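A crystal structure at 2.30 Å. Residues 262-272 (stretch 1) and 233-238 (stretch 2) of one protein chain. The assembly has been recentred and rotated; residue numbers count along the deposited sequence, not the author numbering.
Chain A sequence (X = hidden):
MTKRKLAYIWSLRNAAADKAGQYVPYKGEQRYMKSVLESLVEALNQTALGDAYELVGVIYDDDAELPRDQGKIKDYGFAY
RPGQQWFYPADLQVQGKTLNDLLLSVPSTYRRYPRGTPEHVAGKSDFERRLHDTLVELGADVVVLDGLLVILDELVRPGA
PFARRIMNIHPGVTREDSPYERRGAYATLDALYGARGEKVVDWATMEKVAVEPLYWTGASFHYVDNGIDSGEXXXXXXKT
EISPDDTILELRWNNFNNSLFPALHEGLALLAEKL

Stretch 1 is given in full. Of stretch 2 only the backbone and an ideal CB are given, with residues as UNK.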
ATOM      1  N   PRO A 262       5.414  -5.783  10.059  1.00 30.42           N
ATOM      2  CA  PRO A 262       5.243  -7.118  10.613  1.00 31.16           C
ATOM      3  C   PRO A 262       4.065  -7.874  10.051  1.00 26.02           C
ATOM      4  O   PRO A 262       4.212  -9.019   9.745  1.00 26.65           O
ATOM      5  CB  PRO A 262       5.079  -6.865  12.093  1.00 22.66           C
ATOM      6  CG  PRO A 262       5.644  -5.536  12.315  1.00 24.00           C
ATOM      7  CD  PRO A 262       5.393  -4.759  11.098  1.00 21.23           C
ATOM      8  N   ALA A 263       2.950  -7.245   9.893  1.00 23.82           N
ATOM      9  CA  ALA A 263       1.857  -7.952   9.364  1.00 30.19           C
ATOM     10  C   ALA A 263       2.129  -8.425   7.959  1.00 30.93           C
ATOM     11  O   ALA A 263       1.790  -9.501   7.654  1.00 23.84           O
ATOM     12  CB  ALA A 263       0.587  -7.131   9.440  1.00 25.26           C
ATOM     13  N   LEU A 264       2.701  -7.610   7.113  1.00 32.63           N
ATOM     14  CA  LEU A 264       2.953  -8.056   5.812  1.00 27.75           C
ATOM     15  C   LEU A 264       3.920  -9.224   5.791  1.00 25.92           C
ATOM     16  O   LEU A 264       3.702 -10.104   5.068  1.00 17.15           O
ATOM     17  CB  LEU A 264       3.428  -6.922   4.938  1.00 44.50           C
ATOM     18  CG  LEU A 264       4.133  -7.222   3.644  1.00 18.24           C
ATOM     19  CD1 LEU A 264       3.243  -7.802   2.600  1.00 15.13           C
ATOM     20  CD2 LEU A 264       4.891  -6.013   3.221  1.00 16.10           C
ATOM     21  N   HIS A 265       5.003  -9.183   6.525  1.00 26.34           N
ATOM     22  CA  HIS A 265       5.903 -10.312   6.557  1.00 26.54           C
ATOM     23  C   HIS A 265       5.350 -11.582   7.228  1.00 28.09           C
ATOM     24  O   HIS A 265       5.391 -12.607   6.671  1.00 29.89           O
ATOM     25  CB  HIS A 265       7.217  -9.929   7.167  1.00 30.24           C
ATOM     26  CG  HIS A 265       7.749  -8.604   6.700  1.00 34.80           C
ATOM     27  ND1 HIS A 265       8.725  -7.922   7.373  1.00 30.97           N
ATOM     28  CD2 HIS A 265       7.358  -7.798   5.697  1.00 30.87           C
ATOM     29  CE1 HIS A 265       8.934  -6.775   6.784  1.00 33.98           C
ATOM     30  NE2 HIS A 265       8.115  -6.674   5.770  1.00 35.03           N
ATOM     31  N   GLU A 266       4.772 -11.477   8.390  1.00 29.00           N
ATOM     32  CA  GLU A 266       4.183 -12.622   9.006  1.00 34.96           C
ATOM     33  C   GLU A 266       3.073 -13.177   8.156  1.00 34.12           C
ATOM     34  O   GLU A 266       3.002 -14.330   8.055  1.00 27.32           O
ATOM     35  CB  GLU A 266       3.639 -12.337  10.376  1.00 40.38           C
ATOM     36  CG  GLU A 266       4.654 -12.354  11.484  1.00 35.22           C
ATOM     37  CD  GLU A 266       4.035 -12.265  12.842  1.00 43.62           C
ATOM     38  OE1 GLU A 266       3.198 -11.411  13.103  1.00 39.59           O
ATOM     39  OE2 GLU A 266       4.398 -13.084  13.649  1.00 41.51           O
ATOM     40  N   GLY A 267       2.273 -12.327   7.543  1.00 30.78           N
ATOM     41  CA  GLY A 267       1.251 -12.779   6.668  1.00 34.90           C
ATOM     42  C   GLY A 267       1.811 -13.538   5.467  1.00 34.62           C
ATOM     43  O   GLY A 267       1.274 -14.517   5.132  1.00 31.56           O
ATOM     44  N   LEU A 268       2.855 -13.058   4.820  1.00 31.41           N
ATOM     45  CA  LEU A 268       3.456 -13.785   3.733  1.00 30.83           C
ATOM     46  C   LEU A 268       4.033 -15.147   4.231  1.00 25.98           C
ATOM     47  O   LEU A 268       3.742 -16.142   3.687  1.00 22.03           O
ATOM     48  CB  LEU A 268       4.511 -12.943   2.990  1.00 33.01           C
ATOM     49  CG  LEU A 268       4.120 -11.747   2.100  1.00 33.14           C
ATOM     50  CD1 LEU A 268       5.297 -10.929   1.617  1.00 27.89           C
ATOM     51  CD2 LEU A 268       3.237 -12.050   0.922  1.00 35.89           C
ATOM     52  N   ALA A 269       4.723 -15.130   5.358  1.00 36.79           N
ATOM     53  CA  ALA A 269       5.335 -16.323   5.937  1.00 34.65           C
ATOM     54  C   ALA A 269       4.320 -17.395   6.188  1.00 29.53           C
ATOM     55  O   ALA A 269       4.538 -18.507   5.856  1.00 24.61           O
ATOM     56  CB  ALA A 269       6.039 -15.977   7.220  1.00 33.04           C
ATOM     57  N   LEU A 270       3.242 -17.026   6.797  1.00 24.49           N
ATOM     58  CA  LEU A 270       2.169 -17.939   6.952  1.00 21.76           C
ATOM     59  C   LEU A 270       1.570 -18.316   5.628  1.00 27.71           C
ATOM     60  O   LEU A 270       1.470 -19.453   5.345  1.00 30.10           O
ATOM     61  CB  LEU A 270       1.123 -17.351   7.871  1.00 25.15           C
ATOM     62  CG  LEU A 270       1.668 -17.112   9.249  1.00 20.69           C
ATOM     63  CD1 LEU A 270       1.022 -15.904   9.824  1.00 21.74           C
ATOM     64  CD2 LEU A 270       1.520 -18.313  10.138  1.00 20.93           C
ATOM     65  N   LEU A 271       1.323 -17.339   4.769  1.00 31.34           N
ATOM     66  CA  LEU A 271       0.733 -17.558   3.490  1.00 24.16           C
ATOM     67  C   LEU A 271       1.531 -18.484   2.580  1.00 32.71           C
ATOM     68  O   LEU A 271       0.978 -18.960   1.665  1.00 37.87           O
ATOM     69  CB  LEU A 271       0.498 -16.250   2.798  1.00 24.42           C
ATOM     70  CG  LEU A 271      -0.366 -16.275   1.557  1.00 29.44           C
ATOM     71  CD1 LEU A 271      -1.728 -16.752   1.935  1.00 37.98           C
ATOM     72  CD2 LEU A 271      -0.507 -14.953   0.823  1.00 31.39           C
ATOM     73  N   ALA A 272       2.788 -18.696   2.829  1.00 26.41           N
ATOM     74  CA  ALA A 272       3.539 -19.498   1.978  1.00 31.24           C
ATOM     75  C   ALA A 272       3.197 -20.969   1.981  1.00 30.84           C
ATOM     76  O   ALA A 272       3.388 -21.569   0.989  1.00 42.21           O
ATOM     77  CB  ALA A 272       5.019 -19.283   2.206  1.00 36.98           C
ATOM     78  N   UNK A 233      -9.625 -11.320   6.305  1.00 45.27           N
ATOM     79  CA  UNK A 233      -8.354 -11.176   6.930  1.00 32.29           C
ATOM     80  C   UNK A 233      -7.576 -12.479   7.052  1.00 37.04           C
ATOM     81  O   UNK A 233      -8.054 -13.432   7.564  1.00 26.88           O
ATOM     82  CB  UNK A 233      -8.547 -10.554   8.314  1.00 32.29           C
ATOM     83  N   UNK A 234      -6.385 -12.495   6.518  1.00 25.15           N
ATOM     84  CA  UNK A 234      -5.533 -13.615   6.674  1.00 25.47           C
ATOM     85  C   UNK A 234      -4.550 -13.488   7.852  1.00 27.64           C
ATOM     86  O   UNK A 234      -4.229 -14.457   8.417  1.00 29.35           O
ATOM     87  CB  UNK A 234      -4.768 -13.833   5.367  1.00 25.47           C
ATOM     88  N   UNK A 235      -4.014 -12.312   8.128  1.00 27.80           N
ATOM     89  CA  UNK A 235      -3.135 -12.105   9.236  1.00 30.92           C
ATOM     90  C   UNK A 235      -3.270 -10.689   9.718  1.00 31.75           C
ATOM     91  O   UNK A 235      -3.384  -9.803   8.925  1.00 25.33           O
ATOM     92  CB  UNK A 235      -1.687 -12.423   8.858  1.00 30.92           C
ATOM     93  N   UNK A 236      -3.265 -10.528  11.021  1.00 30.86           N
ATOM     94  CA  UNK A 236      -3.470  -9.254  11.626  1.00 27.63           C
ATOM     95  C   UNK A 236      -2.556  -8.862  12.769  1.00 26.26           C
ATOM     96  O   UNK A 236      -2.246  -9.672  13.547  1.00 18.51           O
ATOM     97  CB  UNK A 236      -4.917  -9.196  12.120  1.00 27.63           C
ATOM     98  N   UNK A 237      -2.173  -7.600  12.823  1.00 23.54           N
ATOM     99  CA  UNK A 237      -1.341  -7.046  13.857  1.00 20.58           C
ATOM    100  C   UNK A 237      -1.944  -5.753  14.377  1.00 28.27           C
ATOM    101  O   UNK A 237      -2.511  -5.066  13.662  1.00 26.57           O
ATOM    102  CB  UNK A 237       0.079  -6.813  13.338  1.00 20.58           C
ATOM    103  N   UNK A 238      -1.794  -5.525  15.656  1.00 35.60           N
ATOM    104  CA  UNK A 238      -2.304  -4.387  16.308  1.00 34.34           C
ATOM    105  C   UNK A 238      -1.398  -3.988  17.377  1.00 28.68           C
ATOM    106  O   UNK A 238      -1.682  -4.164  18.485  1.00 33.09           O
ATOM    107  CB  UNK A 238      -3.715  -4.631  16.848  1.00 34.34           C
TER

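The helix of stretch 1 and the strand 235-238 run nearly antiparallel, at 154° between their directions, with axes 7.6 Å apart at closest approach. The backbones come closest at Gly-267 and Ala-263, whose CA atoms lie 5.1 and 5.6 Å from the CA atoms of positions 235 and 237.

Position 233 has extended backbone angles (-71/124), and its ideal CB has nothing of stretch 1 within 5.5 Å. The helix therefore hardly restricts the choice; the residue is Val-233, which makes no contact with it.

At position 234 the chain turns a corner (-94/-37), and CA-to-CB points toward the helix. The nearest atom to the ideal CB, Leu-271 CD1, is 5.4 Å away, so a small side chain would leave a gap, while a long apolar or aromatic one could reach the leucines at 270 and 271. The residue is Phe-234. With chi1 at t, its ring extends to the helix: CZ lies 3.6 Å from Leu-270 CB, and CE2 lies 3.6 Å from Leu-271 CB. Leu-271 CD1 sits over one ring face, 3.9 Å from the centroid of the Phe-234 ring, in a CH-pi contact.

Position 235 also points toward the helix, with its ideal CB only 3.7 Å from Gly-267 CA; the glycine has no side chain to fill this space. Beyond lie the carboxylate of Glu-266 and the methyl groups of Leu-270. A side chain carrying a donor would suit, such as histidine, lysine, arginine or glutamine, and a flat one could also lie against the leucine. The residue is His-235. Its NE2 donates a hydrogen bond to Glu-266 OE1 (2.9 Å, 149° at the hydrogen), which approaches at the ring edge. Leu-270 CD1 covers one face, 4.1 Å from the centroid of the His-235 ring.

Position 236 continues the extended chain (-136/142), but its CB points away from the helix. Many side chains would fit as far as stretch 1 is concerned. The residue is Asp-236, whose OD1 is hydrogen-bonded elsewhere in the structure.

Position 237 turns toward the helix again, its ideal CB 3.9 Å from Ala-263 CB and 5.2 Å from Pro-262 CB. These neighbours favour a compact apolar side chain: alanine, valine or perhaps isoleucine. The residue is Val-237, with chi1 at t; its CG2 packs 3.7 Å from Ala-263 CB and also approaches Glu-266 OE1, at 4.1 Å.

Position 238 lies out of reach of the helix, which sets no preference there. The residue is Leu-238.

Stretch 2, residues 233-238: VFHDVL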
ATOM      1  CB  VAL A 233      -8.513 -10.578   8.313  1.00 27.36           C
ATOM      2  CG1 VAL A 233      -7.183 -10.254   8.965  1.00 31.45           C
ATOM      3  CG2 VAL A 233      -9.292  -9.345   8.202  1.00 32.61           C
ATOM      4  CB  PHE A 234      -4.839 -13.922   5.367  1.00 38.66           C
ATOM      5  CG  PHE A 234      -3.742 -14.893   5.482  1.00 32.59           C
ATOM      6  CD1 PHE A 234      -4.006 -16.245   5.502  1.00 26.74           C
ATOM      7  CD2 PHE A 234      -2.458 -14.466   5.554  1.00 25.04           C
ATOM      8  CE1 PHE A 234      -2.991 -17.138   5.619  1.00 27.57           C
ATOM      9  CE2 PHE A 234      -1.442 -15.346   5.646  1.00 31.05           C
ATOM     10  CZ  PHE A 234      -1.691 -16.685   5.704  1.00 36.29           C
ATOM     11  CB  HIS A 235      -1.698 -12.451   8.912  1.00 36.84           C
ATOM     12  CG  HIS A 235      -0.761 -12.272  10.048  1.00 33.15           C
ATOM     13  ND1 HIS A 235      -0.970 -12.842  11.263  1.00 31.81           N
ATOM     14  CD2 HIS A 235       0.354 -11.541  10.170  1.00 39.12           C
ATOM     15  CE1 HIS A 235      -0.005 -12.504  12.075  1.00 37.83           C
ATOM     16  NE2 HIS A 235       0.811 -11.712  11.437  1.00 30.27           N
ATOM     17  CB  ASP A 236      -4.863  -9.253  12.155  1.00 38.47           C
ATOM     18  CG  ASP A 236      -5.568  -8.036  11.858  1.00 36.95           C
ATOM     19  OD1 ASP A 236      -5.046  -7.203  11.146  1.00 34.42           O
ATOM     20  OD2 ASP A 236      -6.686  -7.914  12.332  1.00 33.69           O
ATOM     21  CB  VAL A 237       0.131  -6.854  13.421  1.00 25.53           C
ATOM     22  CG1 VAL A 237       1.032  -6.298  14.508  1.00 24.38           C
ATOM     23  CG2 VAL A 237       0.710  -8.154  13.007  1.00 37.42           C
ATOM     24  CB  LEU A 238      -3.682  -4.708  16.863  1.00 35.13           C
ATOM     25  CG  LEU A 238      -4.392  -3.633  17.625  1.00 38.66           C
ATOM     26  CD1 LEU A 238      -4.677  -2.405  16.810  1.00 40.20           C
ATOM     27  CD2 LEU A 238      -5.638  -4.137  18.318  1.00 33.27           C
TER
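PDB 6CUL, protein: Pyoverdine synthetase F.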